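Local coordinates for protein aminotransferase TlmJ (Streptoalloteichus hindustanus, PDB 5UID) that probably transfers amino groups in natural-product biosynthesis, as a pyridoxal-phosphate-dependent aminotransferase of the DegT/DnrJ/EryC1 family, at residues V55-C60 with S245-V250; M69-V74 with E206-L211; V131-G136 with L155-A160; G176-W181 with G195-R200; L189-G194 with A252-V257. All blocks are in the same frame, centred on the assembly; numbering follows the deposited sequence.

Contact 1 of 5, residues V55-C60 with S245-V250. With PLP (pyridoxal-5'-phosphate), chain J.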
# COMPACT_ATOMS: atom_id res chain seq x y z
N VAL A 55 -1.90 -6.91 -17.47
CA VAL A 55 -2.03 -7.12 -16.04
C VAL A 55 -0.96 -6.32 -15.32
O VAL A 55 0.20 -6.29 -15.74
CB VAL A 55 -1.94 -8.62 -15.71
CG1 VAL A 55 -2.33 -8.87 -14.30
CG2 VAL A 55 -2.85 -9.41 -16.64
N VAL A 56 -1.35 -5.65 -14.23
CA VAL A 56 -0.47 -4.78 -13.47
C VAL A 56 -0.66 -5.07 -11.98
O VAL A 56 -1.77 -4.93 -11.46
CB VAL A 56 -0.73 -3.29 -13.76
CG1 VAL A 56 0.24 -2.43 -12.96
CG2 VAL A 56 -0.61 -3.00 -15.25
N SER A 57 0.42 -5.45 -11.31
CA SER A 57 0.39 -5.68 -9.87
C SER A 57 0.33 -4.35 -9.13
O SER A 57 1.00 -3.38 -9.51
CB SER A 57 1.62 -6.47 -9.44
OG SER A 57 1.64 -6.66 -8.03
N VAL A 58 -0.47 -4.30 -8.07
CA VAL A 58 -0.61 -3.11 -7.23
C VAL A 58 -0.61 -3.52 -5.77
O VAL A 58 -0.60 -4.71 -5.43
CB VAL A 58 -1.89 -2.30 -7.56
CG1 VAL A 58 -1.76 -1.62 -8.92
CG2 VAL A 58 -3.12 -3.20 -7.52
N SER A 59 -0.63 -2.51 -4.89
CA SER A 59 -0.46 -2.76 -3.46
C SER A 59 -1.68 -3.44 -2.85
O SER A 59 -1.56 -4.26 -1.94
CB SER A 59 -0.16 -1.45 -2.73
OG SER A 59 -1.20 -0.51 -2.95
N CYS A 60 -2.88 -3.10 -3.33
CA CYS A 60 -4.11 -3.67 -2.81
C CYS A 60 -5.24 -3.35 -3.79
O CYS A 60 -5.06 -2.58 -4.74
CB CYS A 60 -4.43 -3.14 -1.41
SG CYS A 60 -4.74 -1.37 -1.34
N SER A 245 2.13 2.80 -5.51
CA SER A 245 1.02 1.86 -5.48
C SER A 245 1.44 0.46 -5.91
O SER A 245 0.62 -0.32 -6.41
CB SER A 245 -0.11 2.37 -6.37
OG SER A 245 -0.43 3.71 -6.07
N ILE A 246 2.71 0.12 -5.73
CA ILE A 246 3.25 -1.14 -6.20
C ILE A 246 3.28 -2.15 -5.06
O ILE A 246 3.16 -1.80 -3.88
CB ILE A 246 4.66 -0.96 -6.81
CG1 ILE A 246 5.61 -0.38 -5.76
CG2 ILE A 246 4.60 -0.07 -8.04
CD1 ILE A 246 7.06 -0.33 -6.21
N SER A 247 3.43 -3.42 -5.42
CA SER A 247 3.66 -4.49 -4.47
C SER A 247 5.15 -4.82 -4.46
O SER A 247 5.98 -4.08 -4.99
CB SER A 247 2.79 -5.70 -4.83
OG SER A 247 2.79 -6.65 -3.78
N ASN A 248 5.51 -5.95 -3.85
CA ASN A 248 6.91 -6.34 -3.74
C ASN A 248 7.05 -7.83 -4.05
O ASN A 248 6.07 -8.57 -4.13
CB ASN A 248 7.48 -6.01 -2.35
CG ASN A 248 6.71 -6.66 -1.22
OD1 ASN A 248 6.76 -7.88 -1.04
ND2 ASN A 248 6.01 -5.85 -0.44
N ASP A 249 8.31 -8.26 -4.22
CA ASP A 249 8.58 -9.64 -4.60
C ASP A 249 8.32 -10.63 -3.48
O ASP A 249 8.16 -11.83 -3.74
CB ASP A 249 10.02 -9.79 -5.10
CG ASP A 249 10.16 -9.57 -6.59
OD1 ASP A 249 9.21 -9.02 -7.20
OD2 ASP A 249 11.20 -9.94 -7.16
N VAL A 250 8.30 -10.18 -2.22
CA VAL A 250 7.94 -11.08 -1.14
C VAL A 250 6.47 -11.49 -1.26
O VAL A 250 6.14 -12.68 -1.24
CB VAL A 250 8.23 -10.43 0.23
CG1 VAL A 250 8.11 -11.46 1.34
CG2 VAL A 250 9.61 -9.81 0.22
N1 PLP J . 6.11 -9.07 3.19
C2 PLP J . 5.02 -9.90 3.09
C2A PLP J . 5.19 -11.38 3.25
C3 PLP J . 3.75 -9.38 2.86
O3 PLP J . 2.68 -10.22 2.76
C4 PLP J . 3.57 -8.01 2.70
C4A PLP J . 2.39 -7.60 1.86
O4A PLP J . 2.53 -6.97 0.81
C5 PLP J . 4.68 -7.17 2.80
C6 PLP J . 5.94 -7.71 3.04
C5A PLP J . 4.57 -5.67 2.66
O4P PLP J . 3.46 -5.17 3.37
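Ser59 meets the backbone of Ser245 and Ile246 just past the end of strand 55-58. Its CB lies 3.5 Å from Ile246 O. Beyond CB the tip turns back between the backbone N and the carbonyl carbon (chi1 58°), which brings OG within 3.9 Å of Ser245 O. Ser245 O also accepts a weak, bent hydrogen bond from Ser59 N (2.9 Å) and a CA-H...O contact from Val58. Ser247 faces the strand, its CB 3.5 Å from Ser57 OG; serines suit this place because a small side chain lets the two backbones close up. Further along, Asn248 and Val250 meet a bound pyridoxal phosphate: Asn248 ND2 is 3.4 Å from its C5A, and Val250 CG1 is 3.5 Å from its C2A. Asn248 also N-caps helix 249-280 through Ala251 N and gives a hydrogen bond to Asp193 of the second subunit. The arrangement is that of a PLP pocket at a dimer interface, where a helix start and a strand end come together.

Contact 2 of 5, residues M69-V74 with E206-L211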
# COMPACT_ATOMS: atom_id res chain seq x y z
N MSE A 69 -10.32 4.86 -11.27
CA MSE A 69 -11.11 6.08 -11.34
C MSE A 69 -10.24 7.26 -11.79
O MSE A 69 -10.73 8.19 -12.43
CB MSE A 69 -11.77 6.39 -10.00
CG MSE A 69 -12.83 5.37 -9.57
SE MSE A 69 -14.27 5.17 -10.88
CE MSE A 69 -13.97 3.31 -11.38
N GLU A 70 -8.96 7.22 -11.43
CA GLU A 70 -8.03 8.24 -11.90
C GLU A 70 -7.75 8.07 -13.39
O GLU A 70 -7.81 9.04 -14.16
CB GLU A 70 -6.73 8.18 -11.10
CG GLU A 70 -6.87 8.58 -9.64
CD GLU A 70 -5.59 8.37 -8.85
OE1 GLU A 70 -4.55 8.07 -9.47
OE2 GLU A 70 -5.63 8.49 -7.61
N LEU A 71 -7.45 6.85 -13.82
CA LEU A 71 -7.11 6.61 -15.22
C LEU A 71 -8.30 6.91 -16.13
O LEU A 71 -8.12 7.41 -17.25
CB LEU A 71 -6.64 5.17 -15.41
CG LEU A 71 -5.33 4.82 -14.70
CD1 LEU A 71 -5.12 3.32 -14.68
CD2 LEU A 71 -4.16 5.51 -15.39
N LEU A 72 -9.52 6.61 -15.68
CA LEU A 72 -10.70 6.88 -16.48
C LEU A 72 -11.05 8.36 -16.52
O LEU A 72 -11.84 8.78 -17.37
CB LEU A 72 -11.89 6.07 -15.95
CG LEU A 72 -11.81 4.56 -16.15
CD1 LEU A 72 -12.98 3.88 -15.46
CD2 LEU A 72 -11.79 4.21 -17.63
N GLY A 73 -10.48 9.16 -15.63
CA GLY A 73 -10.68 10.60 -15.67
C GLY A 73 -11.98 11.09 -15.09
O GLY A 73 -12.48 12.14 -15.51
N VAL A 74 -12.55 10.38 -14.12
CA VAL A 74 -13.77 10.85 -13.47
C VAL A 74 -13.43 12.03 -12.57
O VAL A 74 -12.31 12.14 -12.04
CB VAL A 74 -14.46 9.72 -12.68
CG1 VAL A 74 -14.67 8.51 -13.57
CG2 VAL A 74 -13.66 9.36 -11.45
N GLU A 206 -0.23 0.39 -19.61
CA GLU A 206 1.05 1.09 -19.58
C GLU A 206 0.96 2.36 -18.75
O GLU A 206 1.90 2.70 -18.02
CB GLU A 206 1.52 1.41 -21.00
CG GLU A 206 1.69 0.19 -21.89
CD GLU A 206 2.12 0.56 -23.30
OE1 GLU A 206 2.88 1.54 -23.46
OE2 GLU A 206 1.70 -0.14 -24.26
N ARG A 207 -0.16 3.08 -18.84
CA ARG A 207 -0.36 4.26 -18.00
C ARG A 207 -0.43 3.87 -16.53
O ARG A 207 0.09 4.58 -15.67
CB ARG A 207 -1.63 5.00 -18.41
CG ARG A 207 -1.59 5.64 -19.79
CD ARG A 207 -2.87 6.42 -20.03
NE ARG A 207 -3.11 7.39 -18.96
CZ ARG A 207 -4.30 7.90 -18.67
NH1 ARG A 207 -5.37 7.53 -19.37
NH2 ARG A 207 -4.43 8.77 -17.69
N ALA A 208 -1.10 2.75 -16.23
CA ALA A 208 -1.26 2.33 -14.84
C ALA A 208 0.09 2.01 -14.21
O ALA A 208 0.32 2.33 -13.04
CB ALA A 208 -2.19 1.12 -14.76
N ARG A 209 0.98 1.36 -14.96
CA ARG A 209 2.30 1.03 -14.43
C ARG A 209 3.07 2.28 -14.04
O ARG A 209 3.73 2.31 -12.99
CB ARG A 209 3.09 0.21 -15.44
CG ARG A 209 2.55 -1.19 -15.67
CD ARG A 209 3.40 -1.98 -16.65
NE ARG A 209 2.92 -3.35 -16.77
CZ ARG A 209 2.08 -3.77 -17.72
NH1 ARG A 209 1.63 -2.92 -18.63
NH2 ARG A 209 1.70 -5.04 -17.75
N LYS A 210 3.00 3.32 -14.87
CA LYS A 210 3.70 4.57 -14.54
C LYS A 210 3.03 5.28 -13.37
O LYS A 210 3.70 5.72 -12.43
CB LYS A 210 3.74 5.48 -15.77
CG LYS A 210 4.73 5.04 -16.84
CD LYS A 210 4.55 5.83 -18.12
CE LYS A 210 4.56 7.33 -17.86
NZ LYS A 210 4.31 8.11 -19.10
N LEU A 211 1.70 5.39 -13.41
CA LEU A 211 0.98 6.06 -12.33
C LEU A 211 1.20 5.36 -10.99
O LEU A 211 1.37 6.01 -9.95
CB LEU A 211 -0.51 6.15 -12.66
CG LEU A 211 -1.37 6.91 -11.65
CD1 LEU A 211 -0.89 8.35 -11.51
CD2 LEU A 211 -2.83 6.87 -12.07
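Arg207 comes alongside Leu71, the two side chains running past each other in opposite directions. Its chain bends at chi3 (54°), which turns NE back from the extended course, and Leu71 CD2 lies over one face of the guanidinium, 3.9 Å above its plane and toward the rim. From there NH1 makes a weak hydrogen bond to Leu71 O at 3.5 Å, so the arginine lends both its flat face and an N-H to one residue. Ala208 follows, and its single methyl is 3.7 Å from Leu71 CD1; so small a residue allows the leucine to come close to the helix backbone. One turn on, Leu211 CD2 touches Leu71 CD2 at 3.8 Å and lies 3.3 Å from Glu70 OE1, while the other oxygen of that carboxylate forms a salt bridge with Arg243. An alanine at Leu71 would probably open a gap between Ala208 and Leu211 and leave the Arg207 guanidinium without the methyl on that face. Just beyond, Gly73 ends helix 61-72 in a Schellman motif, its positive phi being easy for a glycine. Helices 61-72 and 202-212 thus lie side by side on the sheet, where Leu71 and Ala208 both rest on Phe199 of strand 195-199, while Met69 and Leu72 reach across to strands 126-132 and 155-158.

Contact 3 of 5, residues V131-G136 with L155-A160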
# COMPACT_ATOMS: atom_id res chain seq x y z
N VAL A 131 -19.01 -2.95 -10.56
CA VAL A 131 -19.80 -4.07 -10.08
C VAL A 131 -18.86 -5.08 -9.43
O VAL A 131 -17.67 -5.16 -9.77
CB VAL A 131 -20.63 -4.71 -11.22
CG1 VAL A 131 -19.74 -5.55 -12.13
CG2 VAL A 131 -21.77 -5.53 -10.66
N LEU A 132 -19.39 -5.84 -8.48
CA LEU A 132 -18.69 -6.98 -7.92
C LEU A 132 -19.47 -8.25 -8.24
O LEU A 132 -20.52 -8.22 -8.88
CB LEU A 132 -18.47 -6.81 -6.41
CG LEU A 132 -19.62 -6.45 -5.46
CD1 LEU A 132 -20.50 -7.66 -5.13
CD2 LEU A 132 -19.06 -5.84 -4.19
N HIS A 133 -18.94 -9.38 -7.78
CA HIS A 133 -19.53 -10.70 -8.02
C HIS A 133 -19.81 -11.31 -6.65
O HIS A 133 -18.98 -12.05 -6.12
CB HIS A 133 -18.59 -11.57 -8.85
CG HIS A 133 -17.89 -10.83 -9.95
ND1 HIS A 133 -16.63 -10.30 -9.81
CD2 HIS A 133 -18.28 -10.54 -11.21
CE1 HIS A 133 -16.27 -9.71 -10.93
NE2 HIS A 133 -17.25 -9.84 -11.80
N TYR A 134 -20.99 -11.00 -6.10
CA TYR A 134 -21.24 -11.24 -4.68
C TYR A 134 -21.02 -12.70 -4.32
O TYR A 134 -21.63 -13.60 -4.92
CB TYR A 134 -22.65 -10.81 -4.30
CG TYR A 134 -22.87 -10.89 -2.81
CD1 TYR A 134 -22.54 -9.82 -1.98
CD2 TYR A 134 -23.37 -12.04 -2.21
CE1 TYR A 134 -22.72 -9.89 -0.61
CE2 TYR A 134 -23.55 -12.13 -0.85
CZ TYR A 134 -23.22 -11.05 -0.05
OH TYR A 134 -23.40 -11.13 1.31
N GLY A 135 -20.15 -12.93 -3.34
CA GLY A 135 -19.85 -14.26 -2.85
C GLY A 135 -19.12 -15.15 -3.82
O GLY A 135 -18.87 -16.32 -3.49
N GLY A 136 -18.74 -14.65 -4.99
CA GLY A 136 -18.18 -15.45 -6.05
C GLY A 136 -19.13 -15.72 -7.20
O GLY A 136 -18.69 -16.11 -8.28
N LEU A 155 -16.76 -0.25 -17.88
CA LEU A 155 -17.18 -1.14 -16.80
C LEU A 155 -15.96 -1.59 -16.02
O LEU A 155 -15.01 -2.14 -16.59
CB LEU A 155 -17.93 -2.35 -17.36
CG LEU A 155 -18.31 -3.41 -16.32
CD1 LEU A 155 -19.25 -2.82 -15.28
CD2 LEU A 155 -18.93 -4.62 -16.99
N VAL A 156 -15.98 -1.37 -14.71
CA VAL A 156 -14.92 -1.80 -13.80
C VAL A 156 -15.46 -2.94 -12.95
O VAL A 156 -16.53 -2.82 -12.34
CB VAL A 156 -14.43 -0.64 -12.92
CG1 VAL A 156 -13.32 -1.11 -11.99
CG2 VAL A 156 -13.94 0.52 -13.78
N GLU A 157 -14.72 -4.04 -12.91
CA GLU A 157 -15.12 -5.22 -12.15
C GLU A 157 -14.28 -5.31 -10.88
O GLU A 157 -13.07 -5.59 -10.95
CB GLU A 157 -14.95 -6.49 -12.99
CG GLU A 157 -16.06 -6.74 -13.98
CD GLU A 157 -15.83 -8.02 -14.77
OE1 GLU A 157 -15.33 -7.93 -15.91
OE2 GLU A 157 -16.11 -9.10 -14.22
N ASP A 158 -14.91 -5.08 -9.74
CA ASP A 158 -14.29 -5.39 -8.45
C ASP A 158 -14.44 -6.90 -8.28
O ASP A 158 -15.45 -7.40 -7.80
CB ASP A 158 -14.95 -4.61 -7.32
CG ASP A 158 -14.26 -4.83 -5.98
OD1 ASP A 158 -13.38 -5.72 -5.88
OD2 ASP A 158 -14.58 -4.10 -5.01
N SER A 159 -13.40 -7.63 -8.67
CA SER A 159 -13.40 -9.09 -8.66
C SER A 159 -12.81 -9.68 -7.38
O SER A 159 -12.36 -10.83 -7.39
CB SER A 159 -12.64 -9.62 -9.88
OG SER A 159 -13.07 -8.96 -11.06
N ALA A 160 -12.83 -8.93 -6.28
CA ALA A 160 -12.22 -9.42 -5.04
C ALA A 160 -12.95 -10.65 -4.50
O ALA A 160 -12.34 -11.47 -3.81
CB ALA A 160 -12.18 -8.31 -3.99
O HOH W 1 -16.16 -9.76 -6.83
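Val131 is bound to strand 155-158 through both of its backbone polar groups: its N donates to Val156 O at 3.1 Å, and its O accepts from Asp158 N at 2.8 Å, the pattern of parallel strands. Its CG1, between the backbone N and the carbonyl carbon (chi1 75°), meets Leu155 CD1 at 4.2 Å. Leu132 follows with a CA-H...O contact from its CA to Asp158 O. His133 then reaches across with its ring. NE2 donates to Glu157 OE2 at 2.8 Å, close to the ring plane and on the anti lone pair, with the carboxylate turned 73° from the ring; CE1 lies 3.3 Å from Ser159 OG. Glu157 is buried, and its oxygens also accept from Gly173 N and Gly176 N; several N-H donors thus satisfy the carboxylate, which is why an acidic side chain fits here. A water accepts from His133 N and donates to Asp158 O at 2.6 Å, bridging the backbones. An alanine at His133 would probably leave Glu157 OE2 without its imidazole donor and open a gap beside Ser159. Further on, Gly136 N closes a turn onto His133 O. The two strands belong to one beta-alpha-beta unit: its helix 141-151 covers the face of Val131 and Glu157, helix 61-72 packs against Asp158 on the other, and strand 178-182 runs along the far side of strand 155-158.

Contact 4 of 5, residues G176-W181 with G195-R200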
# COMPACT_ATOMS: atom_id res chain seq x y z
N GLY A 176 -15.40 -6.74 -18.50
CA GLY A 176 -15.49 -5.30 -18.60
C GLY A 176 -14.21 -4.71 -19.15
O GLY A 176 -13.40 -5.38 -19.79
N ASP A 177 -14.03 -3.42 -18.87
CA ASP A 177 -12.84 -2.71 -19.32
C ASP A 177 -11.68 -2.83 -18.34
O ASP A 177 -10.52 -2.92 -18.75
CB ASP A 177 -13.17 -1.24 -19.56
CG ASP A 177 -14.18 -1.05 -20.68
OD1 ASP A 177 -13.78 -1.15 -21.86
OD2 ASP A 177 -15.37 -0.83 -20.38
N VAL A 178 -11.98 -2.85 -17.04
CA VAL A 178 -10.96 -2.96 -16.00
C VAL A 178 -11.41 -3.99 -14.98
O VAL A 178 -12.59 -4.05 -14.61
CB VAL A 178 -10.68 -1.61 -15.31
CG1 VAL A 178 -9.56 -1.75 -14.28
CG2 VAL A 178 -10.33 -0.53 -16.34
N GLY A 179 -10.48 -4.82 -14.53
CA GLY A 179 -10.72 -5.74 -13.42
C GLY A 179 -9.73 -5.49 -12.30
O GLY A 179 -8.56 -5.18 -12.56
N VAL A 180 -10.20 -5.61 -11.06
CA VAL A 180 -9.38 -5.43 -9.88
C VAL A 180 -9.59 -6.62 -8.95
O VAL A 180 -10.72 -7.07 -8.75
CB VAL A 180 -9.70 -4.11 -9.14
CG1 VAL A 180 -8.53 -3.70 -8.26
CG2 VAL A 180 -10.05 -3.00 -10.14
N TRP A 181 -8.49 -7.12 -8.37
CA TRP A 181 -8.53 -8.23 -7.44
C TRP A 181 -7.88 -7.84 -6.13
O TRP A 181 -7.05 -6.93 -6.07
CB TRP A 181 -7.81 -9.46 -8.01
CG TRP A 181 -8.53 -10.13 -9.14
CD1 TRP A 181 -9.29 -11.26 -9.07
CD2 TRP A 181 -8.58 -9.70 -10.50
NE1 TRP A 181 -9.80 -11.57 -10.31
CE2 TRP A 181 -9.37 -10.62 -11.21
CE3 TRP A 181 -8.02 -8.62 -11.20
CZ2 TRP A 181 -9.63 -10.50 -12.57
CZ3 TRP A 181 -8.27 -8.50 -12.55
CH2 TRP A 181 -9.07 -9.44 -13.22
N GLY A 195 -2.72 -6.50 -4.60
CA GLY A 195 -3.77 -6.24 -5.55
C GLY A 195 -3.32 -6.57 -6.96
O GLY A 195 -2.14 -6.83 -7.21
N MSE A 196 -4.28 -6.55 -7.87
CA MSE A 196 -3.99 -6.81 -9.27
C MSE A 196 -4.97 -6.06 -10.15
O MSE A 196 -6.16 -5.99 -9.85
CB MSE A 196 -4.03 -8.31 -9.57
CG MSE A 196 -3.50 -8.68 -10.94
SE MSE A 196 -1.55 -8.68 -11.06
CE MSE A 196 -1.20 -10.28 -10.01
N LEU A 197 -4.47 -5.50 -11.24
CA LEU A 197 -5.28 -4.81 -12.23
C LEU A 197 -5.21 -5.55 -13.56
O LEU A 197 -4.16 -6.09 -13.92
CB LEU A 197 -4.82 -3.37 -12.42
CG LEU A 197 -5.20 -2.37 -11.33
CD1 LEU A 197 -4.43 -1.08 -11.51
CD2 LEU A 197 -6.69 -2.12 -11.35
N CYS A 198 -6.34 -5.59 -14.27
CA CYS A 198 -6.38 -6.13 -15.62
C CYS A 198 -7.12 -5.15 -16.52
O CYS A 198 -8.26 -4.77 -16.22
CB CYS A 198 -7.06 -7.50 -15.66
SG CYS A 198 -7.10 -8.26 -17.30
N PHE A 199 -6.48 -4.74 -17.60
CA PHE A 199 -7.04 -3.77 -18.53
C PHE A 199 -7.30 -4.42 -19.87
O PHE A 199 -6.46 -5.17 -20.38
CB PHE A 199 -6.09 -2.57 -18.71
CG PHE A 199 -5.88 -1.78 -17.45
CD1 PHE A 199 -4.87 -2.13 -16.57
CD2 PHE A 199 -6.68 -0.70 -17.15
CE1 PHE A 199 -4.66 -1.40 -15.41
CE2 PHE A 199 -6.48 0.03 -16.00
CZ PHE A 199 -5.47 -0.32 -15.13
N ARG A 200 -8.46 -4.13 -20.45
CA ARG A 200 -8.72 -4.55 -21.82
C ARG A 200 -7.81 -3.81 -22.79
O ARG A 200 -7.36 -4.38 -23.79
CB ARG A 200 -10.19 -4.32 -22.16
CG ARG A 200 -10.78 -5.34 -23.12
CD ARG A 200 -12.06 -5.93 -22.53
NE ARG A 200 -13.22 -5.72 -23.38
CZ ARG A 200 -14.05 -6.69 -23.76
NH1 ARG A 200 -13.85 -7.93 -23.35
NH2 ARG A 200 -15.08 -6.42 -24.54
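Trp181 and Cys198 meet on one face of an antiparallel strand pair whose directions lie 167° apart. The indole lies back over Gly179 of its own strand and turns its edge to strand 195-199. The hollow it fills is that of Gly179: a CB there would collide with Trp181 CH2, so a glycine is needed under the rim at that atom. The six-membered part of the indole carries the contact across the pair, its rim atom CZ3 touching Cys198 CB at 3.5 Å and CE3 coming equally near Met196 O, which lies in the ring plane. Small Cys198 suits its place next to so broad a neighbour. On the opposite face the bumps are branched and aliphatic. Leu197 CD2 fits between two valines, 3.7 Å from Val180 CG2 and 4.1 Å from Val178 CG1. Phe199 lies beside Val178 and points the same way, with CD2 3.7 Å from the CG2 methyl. Backbone hydrogen bonds hold the register: Gly179 N to Cys198 O and Cys198 N to Gly179 O are both 2.8 Å. Trp181 N donates to Met196 O, and Arg200 N closes the end on Asp177 O. Helix 35-48 covers the tryptophan face, where Phe44 meets the indole edge-to-face, while helices 61-72 and 202-212 cover the other. A single antiparallel strand such as 195-199, in an otherwise parallel seven-stranded sheet, is the hallmark of the large domain of fold-type I PLP enzymes.

Contact 5 of 5, residues L189-G194 with A252-V257. With PLP (pyridoxal-5'-phosphate), chain J.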
# COMPACT_ATOMS: atom_id res chain seq x y z
N LEU A 189 -7.06 -16.23 -2.42
CA LEU A 189 -5.63 -16.14 -2.72
C LEU A 189 -5.07 -14.99 -1.88
O LEU A 189 -5.41 -13.83 -2.11
CB LEU A 189 -5.41 -15.91 -4.21
CG LEU A 189 -4.03 -16.13 -4.86
CD1 LEU A 189 -4.16 -16.14 -6.37
CD2 LEU A 189 -3.01 -15.08 -4.42
N VAL A 190 -4.23 -15.32 -0.90
CA VAL A 190 -3.81 -14.36 0.12
C VAL A 190 -2.30 -14.20 0.08
O VAL A 190 -1.56 -15.18 0.14
CB VAL A 190 -4.28 -14.78 1.52
CG1 VAL A 190 -3.73 -13.83 2.57
CG2 VAL A 190 -5.80 -14.83 1.58
N THR A 191 -1.85 -12.95 -0.01
CA THR A 191 -0.44 -12.59 0.08
C THR A 191 -0.19 -11.61 1.22
O THR A 191 0.76 -10.83 1.18
CB THR A 191 0.07 -12.01 -1.24
OG1 THR A 191 -0.56 -10.74 -1.47
CG2 THR A 191 -0.27 -12.94 -2.39
N GLY A 192 -1.05 -11.63 2.24
CA GLY A 192 -1.01 -10.63 3.28
C GLY A 192 -1.72 -9.37 2.84
O GLY A 192 -2.85 -9.10 3.24
N ASP A 193 -1.05 -8.59 2.00
CA ASP A 193 -1.68 -7.52 1.25
C ASP A 193 -1.22 -7.62 -0.20
O ASP A 193 -0.10 -8.06 -0.48
CB ASP A 193 -1.34 -6.13 1.82
CG ASP A 193 -2.29 -5.72 2.93
OD1 ASP A 193 -3.52 -5.86 2.75
OD2 ASP A 193 -1.80 -5.24 3.98
N GLY A 194 -2.10 -7.23 -1.12
CA GLY A 194 -1.78 -7.34 -2.53
C GLY A 194 -2.97 -7.09 -3.43
O GLY A 194 -4.11 -7.41 -3.07
N ALA A 252 4.66 -11.17 -3.98
CA ALA A 252 4.47 -11.81 -5.28
C ALA A 252 4.86 -13.28 -5.23
O ALA A 252 4.19 -14.13 -5.84
CB ALA A 252 5.26 -11.07 -6.35
N SER A 253 5.95 -13.61 -4.53
CA SER A 253 6.36 -15.01 -4.44
C SER A 253 5.34 -15.84 -3.67
O SER A 253 5.11 -17.01 -4.00
CB SER A 253 7.74 -15.11 -3.79
OG SER A 253 7.68 -14.82 -2.40
N ILE A 254 4.73 -15.25 -2.64
CA ILE A 254 3.61 -15.91 -1.97
C ILE A 254 2.45 -16.09 -2.94
O ILE A 254 1.77 -17.13 -2.93
CB ILE A 254 3.19 -15.11 -0.73
CG1 ILE A 254 4.34 -15.05 0.28
CG2 ILE A 254 1.95 -15.71 -0.09
CD1 ILE A 254 4.01 -14.26 1.52
N GLY A 255 2.20 -15.09 -3.79
CA GLY A 255 1.07 -15.17 -4.71
C GLY A 255 1.17 -16.33 -5.69
O GLY A 255 0.17 -17.00 -5.98
N SER A 256 2.37 -16.57 -6.22
CA SER A 256 2.54 -17.69 -7.14
C SER A 256 2.25 -19.02 -6.45
O SER A 256 1.69 -19.93 -7.06
CB SER A 256 3.96 -17.68 -7.72
OG SER A 256 4.12 -16.63 -8.65
N VAL A 257 2.62 -19.14 -5.17
CA VAL A 257 2.33 -20.36 -4.43
C VAL A 257 0.83 -20.48 -4.18
O VAL A 257 0.23 -21.55 -4.39
CB VAL A 257 3.13 -20.40 -3.12
CG1 VAL A 257 2.75 -21.62 -2.30
CG2 VAL A 257 4.62 -20.39 -3.40
N1 PLP J . 6.11 -9.07 3.19
C2 PLP J . 5.02 -9.90 3.09
C2A PLP J . 5.19 -11.38 3.25
C3 PLP J . 3.75 -9.38 2.86
O3 PLP J . 2.68 -10.22 2.76
C4 PLP J . 3.57 -8.01 2.70
C4A PLP J . 2.39 -7.60 1.86
O4A PLP J . 2.53 -6.97 0.81
C5 PLP J . 4.68 -7.17 2.80
C6 PLP J . 5.94 -7.71 3.04
C5A PLP J . 4.57 -5.67 2.66
O4P PLP J . 3.46 -5.17 3.37
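Thr191 packs against Gly255 by van der Waals contact, methyl to backbone. Its CG2, anti to the carbonyl carbon, comes 3.5 Å from Gly255 CA, tighter than usual for two carbons; a side chain on residue 255 would press on that methyl, so glycine suits the helix here. Ile254 has its CB directed toward the loop, and CG2 lies 3.6 Å from Val190 O and 3.9 Å from Thr191 CA. Leu189 adds CD2, 4.0 Å from Gly255 O. The polar interactions lie within the loop and toward the ligand. Thr191 OG1 donates to Asp193 O at 2.9 Å, from well above the carbonyl plane, which ties the turn together. Thr191 O accepts a hydrogen bond of 2.6 Å from O3 of the bound pyridoxal phosphate. The ligand also joins the two segments by apolar contact, since Ile254 CD1 reaches its methyl C2A at 3.6 Å. Gly192 CA lies 3.7 Å from O3 of the ligand, where a CB would collide, and its positive phi and the carbonyl before it also make a side chain unwelcome. One salt bridge leaves the loop, from Asp193 to Arg244 of the second subunit. The loop itself runs between strands 178-182 and 195-199. Helix 249-280 rises over it with helix 16-28 on Ser253 and Ile254, helix 35-48 on Ala252 and Ser256, and Phe26 of the second subunit against Ile254.

In the fold
Contacts 1, 3 and 4 all reach one mixed sheet. Contact 4 is central to them: strand 178-182 adjoins strand 155-158 of contact 3, and strand 195-199 adjoins strand 55-58 of contact 1. The centres of contacts 3 and 4 are about 10 Å apart, those of contacts 1 and 4 about 13 Å. Contact 2 lies on one side of this sheet and meets contact 4 at Phe199. Contact 5 continues directly into contact 4 through the chain and shares helix 249-280 with contact 1; both touch the bound pyridoxal phosphate and the second subunit. Contacts 3 and 4 follow in series, both between the halves of contact 1, whereas contacts 1 and 5 interlock. The sheet core thus leads to a ligand pocket beside the dimer interface.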